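Local structure of BAG family molecular chaperone regulator 2 (Arabidopsis thaliana, 4HWD) at residues E46-Q51 against K77-L82. The protein probably acts as a co-chaperone that binds the ATPase domain of HSP70/HSC70 chaperones, as BAG domains do, and regulates programmed cell death and stress responses. Residues are numbered along the deposited sequence; the frame is centred on the assembly and turned at random.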
loop_
_atom_site.group_PDB
_atom_site.type_symbol
_atom_site.label_atom_id
_atom_site.label_comp_id
_atom_site.label_asym_id
_atom_site.label_seq_id
_atom_site.Cartn_x
_atom_site.Cartn_y
_atom_site.Cartn_z
ATOM N N GLU A 46 0.980 -2.382 -8.620
ATOM C CA GLU A 46 2.176 -3.208 -8.486
ATOM C C GLU A 46 3.053 -2.734 -7.319
ATOM O O GLU A 46 3.686 -3.546 -6.638
ATOM C CB GLU A 46 2.982 -3.183 -9.794
ATOM C CG GLU A 46 4.271 -4.027 -9.791
ATOM C CD GLU A 46 5.465 -3.313 -9.177
ATOM O OE1 GLU A 46 5.489 -2.059 -9.175
ATOM O OE2 GLU A 46 6.397 -4.006 -8.719
ATOM N N MET A 47 3.098 -1.428 -7.088
ATOM C CA MET A 47 3.905 -0.912 -5.988
ATOM C C MET A 47 3.321 -1.343 -4.645
ATOM O O MET A 47 4.056 -1.778 -3.757
ATOM C CB MET A 47 4.018 0.613 -6.077
ATOM C CG MET A 47 4.954 1.078 -7.196
ATOM S SD MET A 47 5.018 2.859 -7.456
ATOM C CE MET A 47 4.625 2.978 -9.186
ATOM N N LEU A 48 1.999 -1.256 -4.505
ATOM C CA LEU A 48 1.346 -1.665 -3.259
ATOM C C LEU A 48 1.602 -3.150 -3.019
ATOM O O LEU A 48 1.987 -3.553 -1.917
ATOM C CB LEU A 48 -0.168 -1.411 -3.321
ATOM C CG LEU A 48 -0.670 0.036 -3.409
ATOM C CD1 LEU A 48 -2.137 0.063 -3.828
ATOM C CD2 LEU A 48 -0.481 0.715 -2.065
ATOM N N MET A 49 1.388 -3.959 -4.051
ATOM C CA MET A 49 1.591 -5.401 -3.945
ATOM C C MET A 49 3.057 -5.717 -3.682
ATOM O O MET A 49 3.381 -6.634 -2.927
ATOM C CB MET A 49 1.124 -6.107 -5.229
ATOM C CG MET A 49 -0.385 -6.048 -5.482
ATOM S SD MET A 49 -1.359 -6.846 -4.173
ATOM C CE MET A 49 -0.992 -8.612 -4.460
ATOM N N ASN A 50 3.948 -4.955 -4.302
ATOM C CA ASN A 50 5.375 -5.172 -4.089
ATOM C C ASN A 50 5.737 -4.984 -2.615
ATOM O O ASN A 50 6.572 -5.709 -2.081
ATOM C CB ASN A 50 6.201 -4.206 -4.922
ATOM C CG ASN A 50 7.686 -4.449 -4.765
ATOM O OD1 ASN A 50 8.359 -4.884 -5.697
ATOM N ND2 ASN A 50 8.202 -4.182 -3.574
ATOM N N GLN A 51 5.117 -4.000 -1.964
ATOM C CA GLN A 51 5.376 -3.746 -0.549
ATOM C C GLN A 51 4.797 -4.884 0.272
ATOM O O GLN A 51 5.331 -5.249 1.312
ATOM C CB GLN A 51 4.735 -2.424 -0.109
ATOM C CG GLN A 51 5.430 -1.174 -0.602
ATOM C CD GLN A 51 6.920 -1.163 -0.267
ATOM O OE1 GLN A 51 7.327 -1.590 0.815
ATOM N NE2 GLN A 51 7.738 -0.659 -1.194
ATOM N N LYS A 77 -6.485 -2.789 2.506
ATOM C CA LYS A 77 -7.484 -1.744 2.385
ATOM C C LYS A 77 -7.197 -0.836 1.190
ATOM O O LYS A 77 -8.121 -0.377 0.519
ATOM C CB LYS A 77 -7.519 -0.919 3.676
ATOM C CG LYS A 77 -8.476 0.262 3.648
ATOM C CD LYS A 77 -8.435 1.046 4.956
ATOM C CE LYS A 77 -9.362 2.256 4.907
ATOM N NZ LYS A 77 -9.428 2.983 6.211
ATOM N N TYR A 78 -5.917 -0.582 0.922
ATOM C CA TYR A 78 -5.525 0.281 -0.191
ATOM C C TYR A 78 -5.694 -0.391 -1.549
ATOM O O TYR A 78 -6.126 0.240 -2.522
ATOM C CB TYR A 78 -4.073 0.732 -0.036
ATOM C CG TYR A 78 -3.822 1.647 1.136
ATOM C CD1 TYR A 78 -4.857 2.385 1.711
ATOM C CD2 TYR A 78 -2.534 1.812 1.643
ATOM C CE1 TYR A 78 -4.615 3.268 2.767
ATOM C CE2 TYR A 78 -2.275 2.695 2.695
ATOM C CZ TYR A 78 -3.315 3.420 3.254
ATOM O OH TYR A 78 -3.045 4.297 4.289
ATOM N N VAL A 79 -5.340 -1.669 -1.610
ATOM C CA VAL A 79 -5.459 -2.439 -2.840
ATOM C C VAL A 79 -6.925 -2.548 -3.233
ATOM O O VAL A 79 -7.280 -2.401 -4.405
ATOM C CB VAL A 79 -4.882 -3.854 -2.654
ATOM C CG1 VAL A 79 -5.308 -4.750 -3.818
ATOM C CG2 VAL A 79 -3.365 -3.778 -2.553
ATOM N N GLU A 80 -7.778 -2.799 -2.247
ATOM C CA GLU A 80 -9.209 -2.924 -2.489
ATOM C C GLU A 80 -9.825 -1.575 -2.887
ATOM O O GLU A 80 -10.735 -1.534 -3.717
ATOM C CB GLU A 80 -9.894 -3.502 -1.244
ATOM C CG GLU A 80 -9.278 -4.841 -0.821
ATOM C CD GLU A 80 -9.802 -5.377 0.505
ATOM O OE1 GLU A 80 -10.016 -4.582 1.447
ATOM O OE2 GLU A 80 -9.979 -6.607 0.611
ATOM N N ALA A 81 -9.331 -0.477 -2.314
ATOM C CA ALA A 81 -9.844 0.844 -2.676
ATOM C C ALA A 81 -9.437 1.131 -4.117
ATOM O O ALA A 81 -10.231 1.642 -4.912
ATOM C CB ALA A 81 -9.272 1.928 -1.739
ATOM N N LEU A 82 -8.195 0.792 -4.449
ATOM C CA LEU A 82 -7.673 1.007 -5.788
ATOM C C LEU A 82 -8.452 0.166 -6.800
ATOM O O LEU A 82 -8.637 0.585 -7.946
ATOM C CB LEU A 82 -6.172 0.670 -5.827
ATOM C CG LEU A 82 -5.380 0.971 -7.110
ATOM C CD1 LEU A 82 -5.720 2.360 -7.651
ATOM C CD2 LEU A 82 -3.891 0.878 -6.800
#
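Leu48 of helix 38-57 points toward helix 63-89 and meets three of its residues, Tyr78, Val79 and Leu82, each with a different carbon. Its chi1 of -66° puts CG beside the backbone N, and chi2 (165°) turns CD1 to the Leu82 side and CD2 to the Tyr78 side. CD1 meets Leu82 tip to tip, 3.5 Å from Leu82 CD2, the closest approach of the pair, and the two leucines cross obliquely. CD2 lies 4.1 Å from Tyr78 CB, near the root of the tyrosine; the ring itself leads away from helix 38-57, and Tyr78 also touches Ala20 of helix 2-31. At an intermediate level, but displaced toward Met49, Val79 brings CG2 to Leu48 CB at 4.1 Å. The same methyl is 4.0 Å from Met49 SD, where a methionine chain bent at chi2 and chi3 crosses the valine at about a right angle along the more open border. Leu82 continues the apolar seam to Leu41, Leu44 and Met45. The case illustrates how one inward-pointing leucine can serve several residues of a neighbouring helix. Such a wholly apolar seam between successive helices, here inclined at 160°, is characteristic of the BAG-domain three-helix bundle.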